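Local coordinates for protein beta-porphyranase A (Bacteroides plebeius, PDB 4AW7) that hydrolyses the sulfated red-algal polysaccharide porphyran at the (1->4) linkages between beta-D-galactopyranose and alpha-L-galactopyranose-6-sulfate, releasing mostly disaccharides, at residues A[61-66]-A[361-366]; A[98-103]-A[135-140]; A[243-248]-A[534-539]; A[281-286]-A[333-338]. One frame throughout, in Å; residues are numbered along the deposited sequence. Where two conformers were deposited one is given.

Overall arrangement
Interaction 2 pairs neighbouring strands of the curled parallel sheet in the catalytic barrel. Interaction 4 joins two loops that follow strands 268-276 and 311-316 of that sheet, beside the bound sugar, its centre about 30 Å from that of interaction 2. Along the chain both lie inside the span closed by interaction 1, which brings helix 359-365 back to helix 54-63. Interaction 3 crosses that span: it ties barrel helix 245-262 to a calcium-binding loop of the C-terminal region, its centre about 36 Å from that of interaction 2, and so joins the C-terminal beta region to the catalytic barrel. The four illustrate how distant parts of one chain meet within and between domains.

Interaction 1. Residues A[61-66]-A[361-366]; sequences ADYQVG and FFELWK
Lys366 and Asp62 supply the direct polar bond between segments 61-66 and 361-366. The lysine chain is extended along its whole length, with CG anti to the backbone N (chi1 -170°), and this reach lets NZ donate to Asp62 O at 2.8 Å. The acceptor lies in the last turn of helix 54-63, where the partial negative charge of a helix C-terminus would probably favour an ammonium group. The carboxylate of Asp62 is engaged by Lys58 instead. Gln64, with a positive phi just past the helix, lays its amide across the lysine chain, OE1 standing 3.8 Å from Lys366 CG while it accepts from the backbone of Asn367.

Water extends the polar contact. One molecule donates to both Tyr63 O and Phe362 O; a second joins Tyr63 OH to Glu363 OE1, donating to the latter at 2.6 Å. The ammonium of Lys366 also lies over the Tyr63 ring, but at 5.9 Å from NZ to the ring centroid any cation-pi attraction is weak.

The apolar contact centres on Phe362. Its CB packs 3.7 Å from Tyr63 CD2, and Val65 CG2 approaches Phe362 CD1 to 3.5 Å, the two side chains crossing at about a right angle. Phe361 covers one face of the Phe362 ring.

Val65 also rests on Phe59 and Leu60 of helix 54-63, and both Val65 and Phe362 touch Ile46 of strand 45-46. Trp365 packs against helix 293-305, and Glu363 and Leu364 touch Tyr436, placing the contact where helices 54-63 and 359-365 come close to the sheet holding strand 433-441.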
# COMPACT_ATOMS: atom_id res chain seq x y z
N ALA A 61 -15.49 -15.78 5.35
CA ALA A 61 -16.79 -15.34 5.88
C ALA A 61 -16.70 -14.93 7.35
O ALA A 61 -17.26 -13.90 7.72
CB ALA A 61 -17.85 -16.45 5.69
N ASP A 62 -16.02 -15.71 8.16
CA ASP A 62 -15.94 -15.48 9.60
C ASP A 62 -15.22 -14.16 9.89
O ASP A 62 -15.59 -13.47 10.81
CB ASP A 62 -15.16 -16.60 10.31
CG ASP A 62 -15.92 -17.89 10.45
OD1 ASP A 62 -17.15 -17.87 10.31
OD2 ASP A 62 -15.25 -18.91 10.75
N TYR A 63 -14.21 -13.81 9.10
CA TYR A 63 -13.37 -12.65 9.38
C TYR A 63 -13.67 -11.50 8.46
O TYR A 63 -13.10 -10.42 8.63
CB TYR A 63 -11.91 -13.03 9.36
CG TYR A 63 -11.50 -13.86 10.54
CD1 TYR A 63 -11.65 -15.22 10.55
CD2 TYR A 63 -10.88 -13.27 11.62
CE1 TYR A 63 -11.28 -15.99 11.62
CE2 TYR A 63 -10.50 -14.03 12.71
CZ TYR A 63 -10.69 -15.39 12.70
OH TYR A 63 -10.30 -16.16 13.76
N GLN A 64 -14.53 -11.69 7.45
CA GLN A 64 -14.94 -10.65 6.49
C GLN A 64 -13.78 -10.15 5.64
O GLN A 64 -13.44 -8.96 5.64
CB GLN A 64 -15.62 -9.51 7.25
CG GLN A 64 -16.70 -10.02 8.15
CD GLN A 64 -17.18 -8.99 9.15
OE1 GLN A 64 -16.67 -7.82 9.25
NE2 GLN A 64 -18.27 -9.36 9.82
N VAL A 65 -13.18 -11.10 4.94
CA VAL A 65 -11.94 -10.91 4.21
C VAL A 65 -12.19 -11.19 2.72
O VAL A 65 -12.97 -12.09 2.37
CB VAL A 65 -10.86 -11.85 4.81
CG1 VAL A 65 -9.53 -11.77 4.03
CG2 VAL A 65 -10.66 -11.47 6.25
N GLY A 66 -11.51 -10.46 1.84
CA GLY A 66 -11.59 -10.60 0.39
C GLY A 66 -10.30 -11.14 -0.21
O GLY A 66 -9.34 -11.51 0.47
N PHE A 361 -4.84 -10.39 13.15
CA PHE A 361 -4.88 -9.17 12.37
C PHE A 361 -6.29 -8.90 11.88
O PHE A 361 -6.81 -7.78 11.96
CB PHE A 361 -3.92 -9.26 11.16
CG PHE A 361 -4.06 -8.11 10.21
CD1 PHE A 361 -3.63 -6.84 10.53
CD2 PHE A 361 -4.61 -8.31 8.97
CE1 PHE A 361 -3.80 -5.79 9.65
CE2 PHE A 361 -4.81 -7.26 8.07
CZ PHE A 361 -4.37 -5.99 8.41
N PHE A 362 -6.94 -9.94 11.36
CA PHE A 362 -8.29 -9.82 10.87
C PHE A 362 -9.32 -9.70 12.01
O PHE A 362 -10.31 -8.99 11.88
CB PHE A 362 -8.59 -10.95 9.90
CG PHE A 362 -7.65 -10.94 8.71
CD1 PHE A 362 -7.81 -10.02 7.70
CD2 PHE A 362 -6.60 -11.83 8.63
CE1 PHE A 362 -6.96 -9.99 6.64
CE2 PHE A 362 -5.75 -11.82 7.54
CZ PHE A 362 -5.94 -10.90 6.53
N GLU A 363 -9.08 -10.36 13.13
CA GLU A 363 -9.95 -10.19 14.30
C GLU A 363 -9.96 -8.72 14.74
O GLU A 363 -11.02 -8.14 15.00
CB GLU A 363 -9.50 -11.08 15.45
CG GLU A 363 -10.54 -11.12 16.58
CD GLU A 363 -11.80 -11.90 16.14
OE1 GLU A 363 -11.64 -13.03 15.76
OE2 GLU A 363 -12.97 -11.40 16.14
N LEU A 364 -8.78 -8.10 14.78
CA LEU A 364 -8.65 -6.75 15.26
C LEU A 364 -9.54 -5.79 14.44
O LEU A 364 -10.13 -4.85 15.00
CB LEU A 364 -7.18 -6.30 15.13
CG LEU A 364 -6.81 -4.87 15.44
CD1 LEU A 364 -7.05 -4.60 16.94
CD2 LEU A 364 -5.37 -4.57 15.07
N TRP A 365 -9.59 -6.02 13.14
CA TRP A 365 -10.31 -5.16 12.22
C TRP A 365 -11.70 -5.65 11.86
O TRP A 365 -12.39 -5.06 11.04
CB TRP A 365 -9.46 -4.95 10.96
CG TRP A 365 -8.22 -4.14 11.24
CD1 TRP A 365 -6.96 -4.60 11.43
CD2 TRP A 365 -8.16 -2.72 11.43
NE1 TRP A 365 -6.12 -3.56 11.72
CE2 TRP A 365 -6.84 -2.39 11.72
CE3 TRP A 365 -9.11 -1.71 11.34
CZ2 TRP A 365 -6.43 -1.07 11.91
CZ3 TRP A 365 -8.69 -0.39 11.56
CH2 TRP A 365 -7.35 -0.10 11.81
N LYS A 366 -12.16 -6.73 12.48
CA LYS A 366 -13.45 -7.28 12.11
C LYS A 366 -14.56 -6.27 12.40
O LYS A 366 -14.56 -5.56 13.41
CB LYS A 366 -13.71 -8.61 12.83
CG LYS A 366 -14.95 -9.37 12.28
CD LYS A 366 -15.07 -10.73 13.00
CE LYS A 366 -16.44 -11.40 12.89
NZ LYS A 366 -16.40 -12.75 13.44
O HOH W 1 -11.36 -8.36 9.34
O HOH W 2 -9.66 -14.76 15.96

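Interaction 2. Residues A[98-103]-A[135-140]; sequences ISVKRY and ELVPEF. With K (potassium ion), chain G.
Arg102 and Glu139 both hold CG anti to their backbone N (chi1 -180° and -176°) and run extended beyond it, so that two side chains on neighbouring segments converge: Arg102 NH1 donates to Glu139 OE1 at 2.9 Å in a salt bridge. The flat groups are not coplanar, and NH1 meets OE1 from above the carboxylate plane. Tyr103 takes the rarer first torsion (chi1 73°), with CG between the backbone N and carbonyl carbon, which folds its ring back over the neighbouring strand. Pro138 CB sits over one face, 3.7 Å from the ring centroid, in a CH-pi contact, and the hydroxyl at the edge reaches a potassium ion, 2.9 Å from OH. Leu136 O is a long second ligand at 3.4 Å.

The backbones are joined as parallel strands. Ser99 and Lys101 each bond twice through N and O, to Glu135 and Val137 and to Val137 and Glu139 respectively; Pro138, which has no N-H, falls where the pattern asks for none. Past the corner, Phe140 N continues to Tyr103 O at 3.2 Å. On the face bearing Val137, its CG1 packs 3.7 Å from Ile98 CG2, while Val100 CG1 lies 3.5 Å from Glu139 CA.

Helix 120-132 connects the strands in a beta-alpha-beta crossover, and its Tyr131 covers Val137 and Pro138. Strand 66-71 approaches Tyr103 through the substrate-binding Lys70, Lys101 pairs with Asp51, and Arg102 NH2 bonds to Ser41 O and to Phe312 O of strand 311-316, across the barrel sheet.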
# COMPACT_ATOMS: atom_id res chain seq x y z
N ILE A 98 -18.95 -11.73 -19.80
CA ILE A 98 -17.74 -11.83 -18.99
C ILE A 98 -18.03 -11.24 -17.62
O ILE A 98 -18.36 -10.07 -17.47
CB ILE A 98 -16.55 -11.12 -19.63
CG1 ILE A 98 -16.28 -11.68 -21.02
CG2 ILE A 98 -15.32 -11.27 -18.74
CD1 ILE A 98 -15.09 -11.09 -21.74
N SER A 99 -17.88 -12.08 -16.62
CA SER A 99 -17.93 -11.63 -15.24
C SER A 99 -16.53 -11.40 -14.71
O SER A 99 -15.56 -11.96 -15.23
CB SER A 99 -18.59 -12.68 -14.37
OG SER A 99 -19.98 -12.79 -14.62
N VAL A 100 -16.45 -10.58 -13.67
CA VAL A 100 -15.18 -10.15 -13.09
C VAL A 100 -15.06 -10.62 -11.65
O VAL A 100 -15.94 -10.30 -10.82
CB VAL A 100 -15.04 -8.63 -13.13
CG1 VAL A 100 -13.74 -8.21 -12.49
CG2 VAL A 100 -15.12 -8.09 -14.55
N LYS A 101 -14.02 -11.38 -11.33
CA LYS A 101 -13.74 -11.79 -9.97
C LYS A 101 -12.65 -10.89 -9.41
O LYS A 101 -11.59 -10.68 -10.03
CB LYS A 101 -13.28 -13.24 -9.88
CG LYS A 101 -13.20 -13.78 -8.45
CD LYS A 101 -12.74 -15.25 -8.43
CE LYS A 101 -12.52 -15.78 -7.05
NZ LYS A 101 -13.76 -16.33 -6.55
N ARG A 102 -12.86 -10.36 -8.21
CA ARG A 102 -11.91 -9.46 -7.61
C ARG A 102 -10.72 -10.22 -7.06
O ARG A 102 -10.79 -10.86 -6.02
CB ARG A 102 -12.54 -8.61 -6.52
CG ARG A 102 -11.55 -7.65 -5.88
CD ARG A 102 -12.28 -6.62 -4.99
NE ARG A 102 -11.39 -5.71 -4.33
CZ ARG A 102 -11.00 -4.55 -4.81
NH1 ARG A 102 -11.28 -4.18 -6.05
NH2 ARG A 102 -10.25 -3.77 -4.06
N TYR A 103 -9.60 -10.13 -7.78
CA TYR A 103 -8.28 -10.61 -7.36
C TYR A 103 -7.28 -10.07 -8.38
O TYR A 103 -7.68 -9.54 -9.43
CB TYR A 103 -8.20 -12.13 -7.25
CG TYR A 103 -8.17 -12.93 -8.54
CD1 TYR A 103 -9.32 -13.18 -9.25
CD2 TYR A 103 -6.97 -13.42 -9.05
CE1 TYR A 103 -9.29 -13.94 -10.41
CE2 TYR A 103 -6.92 -14.16 -10.20
CZ TYR A 103 -8.08 -14.42 -10.88
OH TYR A 103 -8.07 -15.14 -12.06
N GLU A 135 -15.16 -16.73 -19.48
CA GLU A 135 -16.39 -16.36 -18.78
C GLU A 135 -16.15 -15.56 -17.51
O GLU A 135 -17.03 -14.83 -17.08
CB GLU A 135 -17.27 -17.57 -18.45
CG GLU A 135 -16.76 -18.59 -17.50
CD GLU A 135 -17.63 -19.85 -17.40
OE1 GLU A 135 -18.60 -19.99 -18.19
OE2 GLU A 135 -17.33 -20.70 -16.51
N LEU A 136 -14.95 -15.69 -16.94
CA LEU A 136 -14.62 -15.04 -15.68
C LEU A 136 -13.17 -14.56 -15.82
O LEU A 136 -12.29 -15.38 -16.16
CB LEU A 136 -14.72 -16.05 -14.53
CG LEU A 136 -14.64 -15.47 -13.11
CD1 LEU A 136 -15.79 -14.53 -12.77
CD2 LEU A 136 -14.51 -16.61 -12.13
N VAL A 137 -12.96 -13.28 -15.54
CA VAL A 137 -11.63 -12.69 -15.59
C VAL A 137 -11.27 -12.03 -14.27
O VAL A 137 -12.15 -11.61 -13.52
CB VAL A 137 -11.56 -11.65 -16.72
CG1 VAL A 137 -11.85 -12.32 -18.10
CG2 VAL A 137 -12.45 -10.46 -16.50
N PRO A 138 -9.98 -11.91 -13.95
CA PRO A 138 -9.60 -11.12 -12.77
C PRO A 138 -9.85 -9.66 -12.95
O PRO A 138 -9.70 -9.10 -14.05
CB PRO A 138 -8.09 -11.37 -12.66
CG PRO A 138 -7.66 -11.62 -14.09
CD PRO A 138 -8.82 -12.42 -14.69
N GLU A 139 -10.19 -8.98 -11.87
CA GLU A 139 -10.31 -7.55 -11.94
C GLU A 139 -9.00 -6.88 -12.28
O GLU A 139 -9.00 -5.80 -12.89
CB GLU A 139 -10.89 -6.98 -10.62
CG GLU A 139 -11.14 -5.48 -10.65
CD GLU A 139 -11.83 -4.94 -9.40
OE1 GLU A 139 -12.08 -5.71 -8.44
OE2 GLU A 139 -12.10 -3.73 -9.40
N PHE A 140 -7.89 -7.44 -11.81
CA PHE A 140 -6.55 -6.87 -12.02
C PHE A 140 -5.64 -7.90 -12.64
O PHE A 140 -5.57 -9.03 -12.20
CB PHE A 140 -5.92 -6.40 -10.70
CG PHE A 140 -6.80 -5.46 -9.92
CD1 PHE A 140 -6.83 -4.12 -10.27
CD2 PHE A 140 -7.62 -5.90 -8.90
CE1 PHE A 140 -7.67 -3.26 -9.64
CE2 PHE A 140 -8.45 -5.03 -8.24
CZ PHE A 140 -8.50 -3.72 -8.63
K K G . -10.66 -15.80 -13.22
O HOH W 3 -20.01 -14.95 -17.07

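Interaction 3. Residues A[243-248]-A[534-539]; sequences SGSNSE and DNWKGY. With CA (calcium ion), chain C.
Gly244, the N-cap residue of helix 245-262, passes so close to the loop 534-539 that Gly244 CA lies 3.6 Å from Lys537 O, and both it and Gly538 have positive phi, with their CA atoms 4.6 Å apart. The same carbonyl accepts from Ser245 N at 2.9 Å, the donor standing above the carbonyl plane.

Among the side chains, Ser245 OG comes to 3.5 Å from Trp536 CD1 and shares a water with Tyr539 O. That carbonyl also receives Trp536 NE1, which holds the indole against its own loop. Lys537 crosses Glu248 at about a right angle, with its CD 3.7 Å from Glu248 OE2. The charges are 4.4 Å apart between OE2 and NZ, too far apart for a salt bridge, and a water links them. Glu248 OE1 is paired with Arg307 and Arg508.

The loop itself wraps a calcium ion through Asn535 OD1, Trp536 O and Gly538 O, with three waters and Asp381 completing the shell. Successive carbonyls thus serve different partners: those of Trp536 and Gly538 the metal, that of Lys537 the helix. The chemistry is consistent with calcium holding the loop in a shape that offers a carbonyl to the first turn of a barrel helix.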
# COMPACT_ATOMS: atom_id res chain seq x y z
N SER A 243 7.88 0.82 6.65
CA SER A 243 6.70 1.42 7.24
C SER A 243 7.04 2.78 7.83
O SER A 243 8.17 3.04 8.28
CB SER A 243 5.99 0.54 8.17
OG SER A 243 6.81 0.15 9.17
N GLY A 244 6.08 3.68 7.74
CA GLY A 244 6.33 5.07 8.07
C GLY A 244 6.89 5.81 6.87
O GLY A 244 6.48 5.61 5.74
N SER A 245 7.84 6.71 7.15
CA SER A 245 8.17 7.77 6.19
C SER A 245 8.74 7.26 4.88
O SER A 245 8.55 7.89 3.85
CB SER A 245 9.10 8.81 6.80
OG SER A 245 10.46 8.40 6.80
N ASN A 246 9.47 6.14 4.88
CA ASN A 246 10.03 5.66 3.61
C ASN A 246 8.93 5.23 2.64
O ASN A 246 8.93 5.67 1.51
CB ASN A 246 11.02 4.51 3.85
CG ASN A 246 11.48 3.87 2.59
OD1 ASN A 246 10.94 2.83 2.20
ND2 ASN A 246 12.43 4.50 1.90
N SER A 247 8.00 4.38 3.10
CA SER A 247 6.92 3.96 2.21
C SER A 247 6.12 5.16 1.76
O SER A 247 5.60 5.17 0.64
CB SER A 247 6.03 2.91 2.88
OG SER A 247 5.38 3.36 4.05
N GLU A 248 5.92 6.14 2.65
CA GLU A 248 5.21 7.34 2.25
C GLU A 248 5.88 8.07 1.08
O GLU A 248 5.24 8.51 0.15
CB GLU A 248 5.01 8.29 3.45
CG GLU A 248 4.19 7.70 4.63
CD GLU A 248 2.69 7.67 4.49
OE1 GLU A 248 2.14 8.11 3.45
OE2 GLU A 248 2.07 7.19 5.48
N ASP A 534 10.89 18.08 13.99
CA ASP A 534 12.02 17.17 14.20
C ASP A 534 11.69 15.72 13.95
O ASP A 534 12.58 14.97 13.61
CB ASP A 534 12.58 17.33 15.64
CG ASP A 534 13.00 18.77 15.94
OD1 ASP A 534 13.71 19.34 15.12
OD2 ASP A 534 12.59 19.32 17.00
N ASN A 535 10.42 15.38 14.05
CA ASN A 535 9.91 14.02 14.00
C ASN A 535 9.13 13.80 12.71
O ASN A 535 8.58 14.72 12.12
CB ASN A 535 9.00 13.80 15.22
CG ASN A 535 8.67 12.34 15.47
OD1 ASN A 535 9.34 11.44 14.94
ND2 ASN A 535 7.66 12.10 16.29
N TRP A 536 9.10 12.54 12.29
CA TRP A 536 8.37 12.05 11.13
C TRP A 536 7.86 10.64 11.44
O TRP A 536 8.18 10.07 12.46
CB TRP A 536 9.21 12.07 9.85
CG TRP A 536 10.49 11.37 9.99
CD1 TRP A 536 10.71 10.02 9.91
CD2 TRP A 536 11.77 11.96 10.26
NE1 TRP A 536 12.03 9.74 10.11
CE2 TRP A 536 12.70 10.91 10.34
CE3 TRP A 536 12.20 13.27 10.49
CZ2 TRP A 536 14.05 11.13 10.62
CZ3 TRP A 536 13.56 13.48 10.74
CH2 TRP A 536 14.46 12.42 10.79
N LYS A 537 7.05 10.10 10.53
CA LYS A 537 6.46 8.80 10.75
C LYS A 537 7.53 7.70 10.82
O LYS A 537 8.30 7.48 9.86
CB LYS A 537 5.49 8.46 9.63
CG LYS A 537 4.27 9.38 9.57
CD LYS A 537 3.56 9.18 8.24
CE LYS A 537 2.52 10.24 7.87
NZ LYS A 537 1.30 10.04 8.68
N GLY A 538 7.55 6.97 11.91
CA GLY A 538 8.47 5.87 12.05
C GLY A 538 9.88 6.32 12.32
O GLY A 538 10.15 7.40 12.84
N TYR A 539 10.79 5.42 12.02
CA TYR A 539 12.14 5.51 12.55
C TYR A 539 13.06 6.43 11.78
O TYR A 539 12.74 6.95 10.72
CB TYR A 539 12.77 4.13 12.78
CG TYR A 539 13.49 3.47 11.63
CD1 TYR A 539 13.01 3.47 10.34
CD2 TYR A 539 14.72 2.87 11.85
CE1 TYR A 539 13.70 2.83 9.30
CE2 TYR A 539 15.41 2.25 10.83
CZ TYR A 539 14.89 2.20 9.56
OH TYR A 539 15.57 1.62 8.54
CA CA C . 9.42 9.10 14.39
O HOH W 4 9.64 3.04 10.78
O HOH W 5 11.45 6.42 8.33
O HOH W 6 -0.21 8.16 6.52
O HOH W 7 11.26 10.11 13.19
O HOH W 8 10.04 7.11 15.68
O HOH W 9 11.23 9.70 16.03

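Interaction 4. Residues A[281-286]-A[333-338]; sequences PDDSYD and TSYSAA. With L6S (6-O-sulfo-alpha-L-galactopyranose), chain B; GLA (alpha-D-galactopyranose), chain D; GAL (beta-D-galactopyranose), chain E.
Tyr285 N donates to Ser334 O at 2.8 Å, from above the carbonyl plane, and the CA-H of Ser284 approaches the same oxygen. A second strut joins Ser336 N to Asp283 O at 2.9 Å, giving a single bridge between two loops, and a water spans Tyr285 O and Ser334 N. An Asx turn, Ser284 N to Asp282 OD1, shapes one loop; a type I turn from Tyr335 to Ala338 shapes the other.

Asp283 meets Tyr335 across the contact. With CG wedged between backbone N and carbonyl carbon (chi1 69°), its carboxylate reaches the ring edge, OD2 lying 3.5 Å from Tyr335 CE1 with the planes 82° apart. On its other side the ring comes against the sulfated sugar obliquely, Tyr335 CE2 being 3.2 Å from O6 of the 6-O-sulfo-galactopyranose, and its OH lies 3.6 Å from C4 of the neighbouring galactose. The Tyr285 ring receives Ser336 O at its edge, 3.7 Å from CD1.

His325 bonds both segments, through NE2 to Asp283 OD1 and through ND1 to Thr333 O. Since that carbonyl can only accept, the pairing with a carboxylate would probably favour a doubly protonated imidazole, a second-shell group that bridges the two loops behind the substrate-contacting Tyr335.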
# COMPACT_ATOMS: atom_id res chain seq x y z
N PRO A 281 17.46 -18.84 7.33
CA PRO A 281 18.19 -19.45 6.21
C PRO A 281 17.28 -19.99 5.11
O PRO A 281 17.76 -20.36 4.02
CB PRO A 281 18.93 -20.62 6.86
CG PRO A 281 18.01 -21.05 7.98
CD PRO A 281 17.36 -19.77 8.48
N ASP A 282 15.98 -20.05 5.38
CA ASP A 282 15.05 -20.54 4.39
C ASP A 282 13.69 -19.87 4.61
O ASP A 282 13.54 -19.06 5.52
CB ASP A 282 14.95 -22.08 4.43
CG ASP A 282 14.52 -22.62 5.78
OD1 ASP A 282 13.51 -22.14 6.32
OD2 ASP A 282 15.20 -23.54 6.31
N ASP A 283 12.72 -20.26 3.79
CA ASP A 283 11.38 -19.65 3.82
C ASP A 283 10.36 -20.46 4.56
O ASP A 283 9.16 -20.29 4.36
CB ASP A 283 10.94 -19.35 2.39
CG ASP A 283 10.66 -20.56 1.57
OD1 ASP A 283 10.72 -21.70 2.08
OD2 ASP A 283 10.35 -20.36 0.38
N SER A 284 10.79 -21.37 5.42
CA SER A 284 9.87 -22.21 6.16
C SER A 284 9.13 -21.44 7.25
O SER A 284 9.65 -20.49 7.84
CB SER A 284 10.59 -23.40 6.79
OG SER A 284 11.16 -24.23 5.80
N TYR A 285 7.91 -21.88 7.53
CA TYR A 285 7.08 -21.30 8.56
C TYR A 285 7.54 -21.71 9.93
O TYR A 285 7.89 -22.88 10.18
CB TYR A 285 5.65 -21.82 8.38
CG TYR A 285 4.70 -21.34 9.46
CD1 TYR A 285 4.04 -20.10 9.36
CD2 TYR A 285 4.45 -22.12 10.58
CE1 TYR A 285 3.20 -19.68 10.37
CE2 TYR A 285 3.59 -21.70 11.58
CZ TYR A 285 2.96 -20.47 11.47
OH TYR A 285 2.11 -20.05 12.46
N ASP A 286 7.53 -20.73 10.82
CA ASP A 286 7.76 -20.89 12.24
C ASP A 286 6.66 -20.12 13.01
O ASP A 286 6.48 -18.96 12.69
CB ASP A 286 9.12 -20.25 12.54
CG ASP A 286 9.53 -20.36 13.97
OD1 ASP A 286 9.10 -19.54 14.78
OD2 ASP A 286 10.30 -21.28 14.30
N THR A 333 7.72 -28.72 5.46
CA THR A 333 7.42 -27.48 6.11
C THR A 333 6.40 -26.68 5.29
O THR A 333 6.29 -26.81 4.07
CB THR A 333 8.67 -26.62 6.34
OG1 THR A 333 9.28 -26.28 5.08
CG2 THR A 333 9.66 -27.31 7.25
N SER A 334 5.68 -25.82 6.01
CA SER A 334 4.80 -24.84 5.39
C SER A 334 5.61 -23.60 4.99
O SER A 334 6.71 -23.36 5.49
CB SER A 334 3.71 -24.46 6.38
OG SER A 334 2.81 -25.54 6.57
N TYR A 335 5.06 -22.85 4.04
CA TYR A 335 5.64 -21.57 3.61
C TYR A 335 5.40 -20.53 4.71
O TYR A 335 4.35 -20.51 5.33
CB TYR A 335 4.97 -21.13 2.32
CG TYR A 335 5.53 -19.90 1.69
CD1 TYR A 335 6.88 -19.75 1.43
CD2 TYR A 335 4.68 -18.88 1.28
CE1 TYR A 335 7.37 -18.60 0.80
CE2 TYR A 335 5.16 -17.74 0.65
CZ TYR A 335 6.50 -17.59 0.41
OH TYR A 335 6.93 -16.44 -0.22
N SER A 336 6.38 -19.64 4.88
CA SER A 336 6.31 -18.61 5.91
C SER A 336 5.04 -17.77 5.87
O SER A 336 4.56 -17.36 6.92
CB SER A 336 7.54 -17.70 5.87
OG SER A 336 7.63 -16.98 4.66
N ALA A 337 4.51 -17.51 4.68
CA ALA A 337 3.33 -16.64 4.56
C ALA A 337 2.01 -17.37 4.84
O ALA A 337 0.96 -16.71 4.88
CB ALA A 337 3.30 -15.99 3.17
N ALA A 338 2.04 -18.70 5.03
CA ALA A 338 0.82 -19.46 5.19
C ALA A 338 -0.05 -18.93 6.33
O ALA A 338 0.46 -18.47 7.34
CB ALA A 338 1.16 -20.95 5.41
O1S L6S B . 0.70 -16.93 -1.66
O2S L6S B . 1.77 -18.60 -0.21
O3S L6S B . 1.47 -19.01 -2.61
C1 L6S B . 5.87 -14.61 -4.43
C2 L6S B . 6.45 -15.71 -5.29
C3 L6S B . 6.62 -16.98 -4.44
C4 L6S B . 5.22 -17.39 -3.85
C5 L6S B . 4.66 -16.20 -3.06
C6 L6S B . 3.16 -16.42 -2.77
O2 L6S B . 7.68 -15.30 -5.91
O3 L6S B . 7.18 -18.07 -5.20
O4 L6S B . 4.36 -17.73 -4.95
O5 L6S B . 4.66 -14.96 -3.79
O6 L6S B . 3.04 -17.41 -1.76
S1 L6S B . 1.65 -18.00 -1.53
C1 GLA D . 8.24 -10.82 -3.04
C2 GLA D . 7.73 -12.08 -3.77
C3 GLA D . 7.08 -13.05 -2.80
C4 GLA D . 7.91 -13.24 -1.55
C5 GLA D . 8.20 -11.87 -0.92
C6 GLA D . 8.79 -12.07 0.53
O1 GLA D . 7.30 -9.88 -2.73
O2 GLA D . 6.83 -11.70 -4.86
O3 GLA D . 6.97 -14.33 -3.35
O4 GLA D . 9.13 -13.93 -1.87
O5 GLA D . 9.04 -11.15 -1.93
O6 GLA D . 7.64 -12.06 1.49
C1 GAL E . 8.24 -10.82 -3.04
C2 GAL E . 7.73 -12.08 -3.77
C3 GAL E . 7.08 -13.05 -2.80
C4 GAL E . 7.91 -13.24 -1.55
C5 GAL E . 8.20 -11.87 -0.92
C6 GAL E . 8.79 -12.07 0.53
O1 GAL E . 8.90 -9.96 -4.05
O2 GAL E . 6.83 -11.70 -4.86
O3 GAL E . 6.97 -14.33 -3.35
O4 GAL E . 9.13 -13.93 -1.87
O5 GAL E . 9.04 -11.15 -1.93
O6 GAL E . 7.64 -12.06 1.49
O HOH W 10 6.51 -25.32 8.76